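Local coordinates for choline binding protein PCPA (PDB 4CP6), which is a choline-binding pneumococcal surface antigen whose leucine-rich repeats probably serve in adhesion to host surfaces, its precise biochemical role being unsettled, at residues Ser139-Ile144 with Ser156-Ser161; Phe183-Asn188 with Leu205-Thr210; Leu189-Leu194 with Leu212-Val217. One frame throughout, in Å; residues are numbered along the deposited sequence.

Interaction 1: Ser139-Ile144 with Ser156-Ser161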
loop_
_atom_site.group_PDB
_atom_site.type_symbol
_atom_site.label_atom_id
_atom_site.label_comp_id
_atom_site.label_asym_id
_atom_site.label_seq_id
_atom_site.Cartn_x
_atom_site.Cartn_y
_atom_site.Cartn_z
ATOM N N SER A 139 -7.102 12.432 5.672
ATOM C CA SER A 139 -8.413 13.007 5.931
ATOM C C SER A 139 -9.140 12.308 7.092
ATOM O O SER A 139 -8.780 11.180 7.501
ATOM C CB SER A 139 -9.285 12.968 4.685
ATOM O OG SER A 139 -9.883 11.692 4.536
ATOM N N GLU A 140 -10.190 12.981 7.597
ATOM C CA GLU A 140 -11.060 12.426 8.644
ATOM C C GLU A 140 -12.351 11.865 8.030
ATOM O O GLU A 140 -13.322 11.603 8.738
ATOM C CB GLU A 140 -11.400 13.510 9.667
ATOM C CG GLU A 140 -10.157 14.095 10.318
ATOM C CD GLU A 140 -10.392 14.982 11.522
ATOM O OE1 GLU A 140 -11.496 14.937 12.110
ATOM O OE2 GLU A 140 -9.448 15.715 11.888
ATOM N N LEU A 141 -12.342 11.632 6.700
ATOM C CA LEU A 141 -13.482 11.093 5.988
ATOM C C LEU A 141 -13.928 9.766 6.601
ATOM O O LEU A 141 -13.094 8.911 6.873
ATOM C CB LEU A 141 -13.033 10.835 4.545
ATOM C CG LEU A 141 -14.041 10.551 3.461
ATOM C CD1 LEU A 141 -15.064 11.697 3.347
ATOM C CD2 LEU A 141 -13.295 10.437 2.121
ATOM N N GLU A 142 -15.229 9.610 6.802
ATOM C CA GLU A 142 -15.760 8.363 7.321
ATOM C C GLU A 142 -16.478 7.587 6.269
ATOM O O GLU A 142 -16.474 6.366 6.333
ATOM C CB GLU A 142 -16.664 8.601 8.538
ATOM C CG GLU A 142 -15.845 9.227 9.655
ATOM C CD GLU A 142 -16.592 9.480 10.943
ATOM O OE1 GLU A 142 -17.831 9.312 10.963
ATOM O OE2 GLU A 142 -15.933 9.879 11.929
ATOM N N GLU A 143 -17.145 8.272 5.342
ATOM C CA GLU A 143 -17.931 7.629 4.291
ATOM C C GLU A 143 -17.888 8.445 3.019
ATOM O O GLU A 143 -18.002 9.678 3.065
ATOM C CB GLU A 143 -19.423 7.556 4.715
ATOM C CG GLU A 143 -19.732 6.509 5.777
ATOM C CD GLU A 143 -21.202 6.177 5.976
ATOM O OE1 GLU A 143 -22.061 6.826 5.336
ATOM O OE2 GLU A 143 -21.492 5.258 6.776
ATOM N N ILE A 144 -17.803 7.758 1.871
ATOM C CA ILE A 144 -17.863 8.416 0.574
ATOM C C ILE A 144 -18.346 7.422 -0.460
ATOM O O ILE A 144 -17.930 6.251 -0.450
ATOM C CB ILE A 144 -16.490 9.064 0.158
ATOM C CG1 ILE A 144 -16.634 10.037 -1.049
ATOM C CG2 ILE A 144 -15.412 7.973 -0.131
ATOM C CD1 ILE A 144 -15.360 10.857 -1.384
ATOM N N SER A 156 -1.851 7.532 -3.602
ATOM C CA SER A 156 -2.073 7.843 -2.193
ATOM C C SER A 156 -3.323 8.704 -1.985
ATOM O O SER A 156 -3.401 9.446 -0.990
ATOM C CB SER A 156 -0.832 8.526 -1.612
ATOM O OG SER A 156 0.237 7.589 -1.598
ATOM N N ALA A 157 -4.323 8.587 -2.882
ATOM C CA ALA A 157 -5.483 9.485 -2.772
ATOM C C ALA A 157 -6.204 9.460 -1.447
ATOM O O ALA A 157 -6.642 10.522 -0.996
ATOM C CB ALA A 157 -6.484 9.225 -3.901
ATOM N N PHE A 158 -6.349 8.301 -0.803
ATOM C CA PHE A 158 -7.048 8.233 0.486
ATOM C C PHE A 158 -6.125 7.771 1.592
ATOM O O PHE A 158 -6.592 7.487 2.690
ATOM C CB PHE A 158 -8.285 7.291 0.405
ATOM C CG PHE A 158 -9.339 7.804 -0.538
ATOM C CD1 PHE A 158 -10.286 8.729 -0.109
ATOM C CD2 PHE A 158 -9.342 7.428 -1.879
ATOM C CE1 PHE A 158 -11.242 9.245 -0.989
ATOM C CE2 PHE A 158 -10.295 7.955 -2.770
ATOM C CZ PHE A 158 -11.226 8.877 -2.317
ATOM N N SER A 159 -4.818 7.709 1.323
ATOM C CA SER A 159 -3.851 7.197 2.273
ATOM C C SER A 159 -3.984 7.898 3.611
ATOM O O SER A 159 -4.089 9.136 3.668
ATOM C CB SER A 159 -2.443 7.373 1.724
ATOM O OG SER A 159 -1.468 6.857 2.621
ATOM N N PHE A 160 -3.931 7.119 4.692
ATOM C CA PHE A 160 -3.956 7.638 6.061
ATOM C C PHE A 160 -5.303 8.255 6.449
ATOM O O PHE A 160 -5.369 9.024 7.422
ATOM C CB PHE A 160 -2.775 8.590 6.322
ATOM C CG PHE A 160 -1.688 7.976 7.162
ATOM C CD1 PHE A 160 -1.924 7.631 8.488
ATOM C CD2 PHE A 160 -0.420 7.776 6.644
ATOM C CE1 PHE A 160 -0.910 7.057 9.273
ATOM C CE2 PHE A 160 0.586 7.192 7.420
ATOM C CZ PHE A 160 0.339 6.868 8.736
ATOM N N SER A 161 -6.379 7.907 5.724
ATOM C CA SER A 161 -7.736 8.284 6.127
ATOM C C SER A 161 -8.167 7.224 7.160
ATOM O O SER A 161 -8.840 6.244 6.828
ATOM C CB SER A 161 -8.681 8.326 4.926
ATOM O OG SER A 161 -8.321 9.376 4.043
HETATM O O HOH W 1 -7.406 10.166 9.757
#
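Ser139 and Ser161 meet hydroxyl to hydroxyl inside the leucine-rich repeat solenoid, where the turn leading into strand 143-146 lies against the type II beta turn from Phe158 to Ser161. Ser139 OG donates to Ser161 OG over 2.8 Å, and Ser161 OG passes its own proton to Phe158 O, so the two buried hydroxyls form a relay with a fixed direction. Ser139 OG also accepts from Leu141 N (N-H...O angle 159°), which makes an ST turn. Its torsion explains this double use: OG lies between the backbone N and the carbonyl carbon (chi1 82°), facing both Leu141 N and the neighbouring serine. Beyond the hydroxyls the contact turns apolar. The side chains of Leu141 and Phe158 cross obliquely, and Leu141 CD2 comes 3.9 Å from Phe158 CE1, at the ring edge and near its plane. Ile144 CD1 stands at the same edge, more loosely, 4.4 Å from Phe158 CE1. Phe136, from the same repeat region, meets the Phe158 ring with its plane nearly parallel. At the other end of the contact, a water donates to Ser139 O at 2.8 Å and more weakly to Phe160 O, while Ser161 CA points its hydrogen at Ser139 O over 3.4 Å.

Interaction 2: Phe183-Asn188 with Leu205-Thr210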
loop_
_atom_site.group_PDB
_atom_site.type_symbol
_atom_site.label_atom_id
_atom_site.label_comp_id
_atom_site.label_asym_id
_atom_site.label_seq_id
_atom_site.Cartn_x
_atom_site.Cartn_y
_atom_site.Cartn_z
ATOM N N PHE A 183 -5.173 3.237 -1.168
ATOM C CA PHE A 183 -5.920 2.789 0.014
ATOM C C PHE A 183 -4.969 2.301 1.089
ATOM O O PHE A 183 -5.265 1.324 1.796
ATOM C CB PHE A 183 -6.906 1.664 -0.396
ATOM C CG PHE A 183 -7.854 2.029 -1.519
ATOM C CD1 PHE A 183 -8.560 3.227 -1.496
ATOM C CD2 PHE A 183 -8.045 1.168 -2.596
ATOM C CE1 PHE A 183 -9.402 3.584 -2.567
ATOM C CE2 PHE A 183 -8.929 1.504 -3.633
ATOM C CZ PHE A 183 -9.581 2.711 -3.618
ATOM N N ALA A 184 -3.830 3.004 1.221
ATOM C CA ALA A 184 -2.791 2.652 2.180
ATOM C C ALA A 184 -3.043 3.305 3.547
ATOM O O ALA A 184 -3.750 4.321 3.659
ATOM C CB ALA A 184 -1.450 3.123 1.633
ATOM N N ASN A 185 -2.456 2.711 4.601
ATOM C CA ASN A 185 -2.506 3.269 5.968
ATOM C C ASN A 185 -3.907 3.469 6.495
ATOM O O ASN A 185 -4.152 4.446 7.248
ATOM C CB ASN A 185 -1.716 4.605 6.057
ATOM C CG ASN A 185 -0.300 4.441 5.590
ATOM O OD1 ASN A 185 0.523 3.856 6.300
ATOM N ND2 ASN A 185 -0.013 4.898 4.359
ATOM N N LEU A 186 -4.833 2.571 6.119
ATOM C CA LEU A 186 -6.193 2.671 6.620
ATOM C C LEU A 186 -6.395 1.814 7.857
ATOM O O LEU A 186 -5.746 0.783 8.002
ATOM C CB LEU A 186 -7.215 2.292 5.564
ATOM C CG LEU A 186 -7.128 3.056 4.222
ATOM C CD1 LEU A 186 -8.190 2.552 3.205
ATOM C CD2 LEU A 186 -7.210 4.570 4.386
ATOM N N SER A 187 -7.340 2.205 8.727
ATOM C CA SER A 187 -7.515 1.513 10.005
ATOM C C SER A 187 -8.944 1.079 10.273
ATOM O O SER A 187 -9.147 0.308 11.218
ATOM C CB SER A 187 -7.105 2.441 11.153
ATOM O OG SER A 187 -5.766 2.882 11.020
ATOM N N ASN A 188 -9.933 1.564 9.504
ATOM C CA ASN A 188 -11.333 1.270 9.787
ATOM C C ASN A 188 -12.130 0.807 8.589
ATOM O O ASN A 188 -13.364 0.739 8.678
ATOM C CB ASN A 188 -12.000 2.500 10.434
ATOM C CG ASN A 188 -11.631 2.607 11.890
ATOM O OD1 ASN A 188 -10.775 3.396 12.281
ATOM N ND2 ASN A 188 -12.149 1.702 12.696
ATOM N N LEU A 205 -1.253 -1.118 -3.022
ATOM C CA LEU A 205 -2.534 -0.437 -2.931
ATOM C C LEU A 205 -3.050 -0.301 -1.521
ATOM O O LEU A 205 -3.696 0.703 -1.208
ATOM C CB LEU A 205 -3.557 -1.184 -3.803
ATOM C CG LEU A 205 -4.913 -0.572 -3.979
ATOM C CD1 LEU A 205 -4.839 0.847 -4.540
ATOM C CD2 LEU A 205 -5.756 -1.416 -4.928
ATOM N N PHE A 206 -2.780 -1.323 -0.697
ATOM C CA PHE A 206 -3.265 -1.383 0.669
ATOM C C PHE A 206 -2.107 -1.328 1.678
ATOM O O PHE A 206 -2.258 -1.805 2.803
ATOM C CB PHE A 206 -4.067 -2.673 0.847
ATOM C CG PHE A 206 -5.210 -2.770 -0.141
ATOM C CD1 PHE A 206 -6.344 -1.989 0.010
ATOM C CD2 PHE A 206 -5.168 -3.674 -1.198
ATOM C CE1 PHE A 206 -7.402 -2.072 -0.905
ATOM C CE2 PHE A 206 -6.234 -3.760 -2.112
ATOM C CZ PHE A 206 -7.352 -2.974 -1.934
ATOM N N ARG A 207 -0.960 -0.753 1.298
ATOM C CA ARG A 207 0.220 -0.756 2.159
ATOM C C ARG A 207 -0.102 -0.306 3.573
ATOM O O ARG A 207 -0.657 0.758 3.746
ATOM C CB ARG A 207 1.303 0.137 1.547
ATOM C CG ARG A 207 2.568 0.239 2.418
ATOM C CD ARG A 207 3.650 1.126 1.789
ATOM N NE ARG A 207 4.776 1.289 2.719
ATOM C CZ ARG A 207 4.842 2.174 3.713
ATOM N NH1 ARG A 207 3.850 3.023 3.923
ATOM N NH2 ARG A 207 5.892 2.197 4.518
ATOM N N LEU A 208 0.270 -1.109 4.588
ATOM C CA LEU A 208 0.104 -0.798 6.016
ATOM C C LEU A 208 -1.343 -0.680 6.467
ATOM O O LEU A 208 -1.593 -0.361 7.640
ATOM C CB LEU A 208 0.904 0.456 6.417
ATOM C CG LEU A 208 2.446 0.448 6.252
ATOM C CD1 LEU A 208 3.082 1.588 7.046
ATOM C CD2 LEU A 208 3.097 -0.829 6.662
ATOM N N THR A 209 -2.304 -1.027 5.600
ATOM C CA THR A 209 -3.701 -1.063 6.025
ATOM C C THR A 209 -3.934 -2.284 6.953
ATOM O O THR A 209 -3.364 -3.352 6.733
ATOM C CB THR A 209 -4.598 -1.028 4.796
ATOM O OG1 THR A 209 -4.496 0.311 4.311
ATOM C CG2 THR A 209 -6.072 -1.326 5.123
ATOM N N THR A 210 -4.752 -2.088 8.003
ATOM C CA THR A 210 -4.899 -3.092 9.051
ATOM C C THR A 210 -6.324 -3.564 9.268
ATOM O O THR A 210 -6.558 -4.326 10.211
ATOM C CB THR A 210 -4.389 -2.484 10.372
ATOM O OG1 THR A 210 -5.101 -1.268 10.640
ATOM C CG2 THR A 210 -2.884 -2.215 10.361
HETATM O O HOH W 2 3.126 4.891 6.306
HETATM O O HOH W 3 2.244 4.636 2.568
HETATM O O HOH W 4 -2.814 1.577 8.986
HETATM O O HOH W 5 -7.199 -1.267 12.352
HETATM O O HOH W 6 -3.830 1.053 11.319
#
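Two successive loops of the leucine-rich repeat solenoid stack here, 183-188 against the type II beta turn from Phe206 to Thr209, and Thr209 makes a double side-chain link between them. Thr209 OG1 donates to Phe183 O at 2.8 Å, in the carbonyl plane and on a lone pair, and accepts from Leu186 N at 2.9 Å with a nearly straight N-H...O angle of 168°. OG1 lies anti to its own carbonyl carbon (chi1 -73°), where it meets both Phe183 O and Leu186 N, while Thr209 CG2 packs 3.8 Å from Leu186 CB. Backbone bonds from Phe183 N to Leu205 O, Asn185 N to Arg207 O and Thr210 N to Leu186 O join the loops along their length. On the apolar side, Phe183 and Phe206 run side by side; their planes are 26° apart but slid, with Phe183 CD2 3.7 Å from Phe206 CE1. Leu205 CG sits over the centre of the Phe206 ring, 3.9 Å above its plane. At the polar end of the contact, two waters bridge the Asn185 amide to Arg207 NH1, one of them weakly; Asn185 ND2 also bonds Ser159, and Arg207 NE bonds Tyr263. Phenylalanines inward and turn backbones bonded from coil to coil are typical of a leucine-rich repeat solenoid.

Interaction 3: Leu189-Leu194 with Leu212-Val217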
loop_
_atom_site.group_PDB
_atom_site.type_symbol
_atom_site.label_atom_id
_atom_site.label_comp_id
_atom_site.label_asym_id
_atom_site.label_seq_id
_atom_site.Cartn_x
_atom_site.Cartn_y
_atom_site.Cartn_z
ATOM N N LEU A 189 -11.454 0.493 7.465
ATOM C CA LEU A 189 -12.150 0.054 6.253
ATOM C C LEU A 189 -12.159 -1.481 6.197
ATOM O O LEU A 189 -11.122 -2.107 5.996
ATOM C CB LEU A 189 -11.438 0.596 5.006
ATOM C CG LEU A 189 -12.181 0.317 3.665
ATOM C CD1 LEU A 189 -13.539 1.046 3.576
ATOM C CD2 LEU A 189 -11.311 0.668 2.482
ATOM N N GLU A 190 -13.323 -2.086 6.401
ATOM C CA GLU A 190 -13.364 -3.541 6.483
ATOM C C GLU A 190 -13.606 -4.248 5.162
ATOM O O GLU A 190 -13.332 -5.448 5.046
ATOM C CB GLU A 190 -14.416 -3.991 7.512
ATOM C CG GLU A 190 -14.114 -3.435 8.901
ATOM C CD GLU A 190 -14.893 -4.046 10.053
ATOM O OE1 GLU A 190 -16.141 -3.953 10.047
ATOM O OE2 GLU A 190 -14.249 -4.561 10.993
ATOM N N LYS A 191 -14.110 -3.535 4.171
ATOM C CA LYS A 191 -14.375 -4.169 2.878
ATOM C C LYS A 191 -14.350 -3.149 1.792
ATOM O O LYS A 191 -14.526 -1.945 2.051
ATOM C CB LYS A 191 -15.730 -4.921 2.900
ATOM C CG LYS A 191 -16.957 -4.029 3.113
ATOM C CD LYS A 191 -18.227 -4.867 3.317
ATOM C CE LYS A 191 -19.489 -4.029 3.200
ATOM N NZ LYS A 191 -20.703 -4.790 3.639
ATOM N N LEU A 192 -14.138 -3.624 0.559
ATOM C CA LEU A 192 -14.105 -2.808 -0.642
ATOM C C LEU A 192 -14.535 -3.707 -1.790
ATOM O O LEU A 192 -14.159 -4.877 -1.796
ATOM C CB LEU A 192 -12.644 -2.299 -0.873
ATOM C CG LEU A 192 -12.388 -1.394 -2.065
ATOM C CD1 LEU A 192 -13.034 -0.019 -1.860
ATOM C CD2 LEU A 192 -10.910 -1.237 -2.310
ATOM N N THR A 193 -15.298 -3.165 -2.761
ATOM C CA THR A 193 -15.656 -3.885 -3.984
ATOM C C THR A 193 -15.131 -3.122 -5.174
ATOM O O THR A 193 -15.570 -1.980 -5.428
ATOM C CB THR A 193 -17.153 -4.045 -4.125
ATOM O OG1 THR A 193 -17.636 -4.777 -3.001
ATOM C CG2 THR A 193 -17.525 -4.812 -5.412
ATOM N N LEU A 194 -14.238 -3.766 -5.945
ATOM C CA LEU A 194 -13.715 -3.139 -7.151
ATOM C C LEU A 194 -14.748 -3.237 -8.282
ATOM O O LEU A 194 -15.174 -4.341 -8.631
ATOM C CB LEU A 194 -12.382 -3.783 -7.609
ATOM C CG LEU A 194 -11.218 -3.709 -6.616
ATOM C CD1 LEU A 194 -9.997 -4.432 -7.174
ATOM C CD2 LEU A 194 -10.856 -2.253 -6.306
ATOM N N LEU A 212 -8.917 -4.490 6.525
ATOM C CA LEU A 212 -9.711 -5.224 5.528
ATOM C C LEU A 212 -9.929 -6.680 5.863
ATOM O O LEU A 212 -8.978 -7.383 6.204
ATOM C CB LEU A 212 -9.086 -5.097 4.136
ATOM C CG LEU A 212 -9.203 -3.703 3.527
ATOM C CD1 LEU A 212 -8.147 -3.494 2.419
ATOM C CD2 LEU A 212 -10.600 -3.469 2.960
ATOM N N LYS A 213 -11.191 -7.137 5.723
ATOM C CA LYS A 213 -11.516 -8.555 5.889
ATOM C C LYS A 213 -11.670 -9.223 4.521
ATOM O O LYS A 213 -11.408 -10.419 4.383
ATOM C CB LYS A 213 -12.833 -8.688 6.679
ATOM C CG LYS A 213 -12.699 -8.251 8.123
ATOM C CD LYS A 213 -14.048 -8.306 8.864
ATOM C CE LYS A 213 -13.850 -7.865 10.301
ATOM N NZ LYS A 213 -15.131 -7.895 11.066
ATOM N N HIS A 214 -12.098 -8.450 3.519
ATOM C CA HIS A 214 -12.288 -9.002 2.186
ATOM C C HIS A 214 -12.296 -7.887 1.160
ATOM O O HIS A 214 -12.756 -6.769 1.414
ATOM C CB HIS A 214 -13.550 -9.930 2.070
ATOM C CG HIS A 214 -14.858 -9.283 2.401
ATOM N ND1 HIS A 214 -15.332 -9.231 3.706
ATOM C CD2 HIS A 214 -15.793 -8.747 1.578
ATOM C CE1 HIS A 214 -16.511 -8.622 3.643
ATOM N NE2 HIS A 214 -16.836 -8.316 2.386
ATOM N N VAL A 215 -11.697 -8.185 0.016
ATOM C CA VAL A 215 -11.701 -7.298 -1.151
ATOM C C VAL A 215 -12.487 -8.078 -2.205
ATOM O O VAL A 215 -12.073 -9.170 -2.596
ATOM C CB VAL A 215 -10.278 -6.919 -1.643
ATOM C CG1 VAL A 215 -10.375 -6.074 -2.920
ATOM C CG2 VAL A 215 -9.490 -6.179 -0.548
ATOM N N ASP A 216 -13.633 -7.547 -2.608
ATOM C CA ASP A 216 -14.504 -8.177 -3.615
ATOM C C ASP A 216 -14.259 -7.563 -4.989
ATOM O O ASP A 216 -13.728 -6.451 -5.090
ATOM C CB ASP A 216 -15.989 -7.993 -3.226
ATOM C CG ASP A 216 -16.426 -8.632 -1.921
ATOM O OD1 ASP A 216 -15.595 -9.286 -1.280
ATOM O OD2 ASP A 216 -17.610 -8.471 -1.547
ATOM N N VAL A 217 -14.626 -8.297 -6.044
ATOM C CA VAL A 217 -14.466 -7.837 -7.416
ATOM C C VAL A 217 -15.803 -8.052 -8.106
ATOM O O VAL A 217 -16.333 -9.185 -8.089
ATOM C CB VAL A 217 -13.346 -8.598 -8.144
ATOM C CG1 VAL A 217 -13.313 -8.223 -9.620
ATOM C CG2 VAL A 217 -11.989 -8.328 -7.513
#
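Lys191 and His214 mark the outer face of a parallel strand pair, 191-194 beside 214-217, whose axes come within 4.5 Å at 19°. Lys191 CB sits over one face of the His214 imidazole, 3.9 Å from the ring centroid and displaced toward the rim, a CH-pi contact. His214 CG lies between its backbone N and carbonyl carbon (chi1 59°), on the Lys191 side. Further along this face, Thr193 OG1 nudges against Asp216 CB at 3.6 Å, the two side chains crossing. Before the strands, Glu190 and Lys213 extend alongside one another and end in a long salt bridge, Glu190 OE2 to Lys213 NZ 3.4 Å.

Just before strand 214-217, Leu212 is the bump: its CD2 fits into the hollow beside the 189-191 backbone, 3.4 Å from Leu189 O and 4.2 Å from Leu189 CG, with Leu192 CB a looser neighbour. On the inward face Leu194 settles more loosely against Val215 and Val217, its CD1 lying 4.4 Å from Val217 CG2. Three backbone bonds hold this fit, among them Asp216 N to Leu192 O at 2.8 Å.

Such parallel strands of consecutive repeats, leucine and valine inward, are characteristic of the leucine-rich repeat solenoid. Leu192 also packs on Leu167 and Phe169 of strand 166-169, Leu194 and Val217 rest on Leu231 of strand 230-233, and Leu212 and Val215 touch Tyr241 of strand 238-241.

How the interactions relate
Interactions 2 and 3 join the same two successive turns of the solenoid, 2 at the loops and 3 at the strands; interaction 1 lies earlier in the chain. Interactions 1 and 2 have centres 10 Å apart and join through loop backbone and side chain: Phe160 N lies 3.0 Å from Ala184 O, a probable hydrogen bond, and Phe160 CE2 packs 3.4 Å from Asn185 CG. The centres of interactions 2 and 3 are 11 Å apart, and they share an apolar interior where Phe206 CD1 meets Leu212 CD1 at 3.4 Å and Phe183 CE2 meets Leu192 CD2 at 3.6 Å. Interactions 1 and 3 do not touch, their nearest atoms being about 6 Å apart.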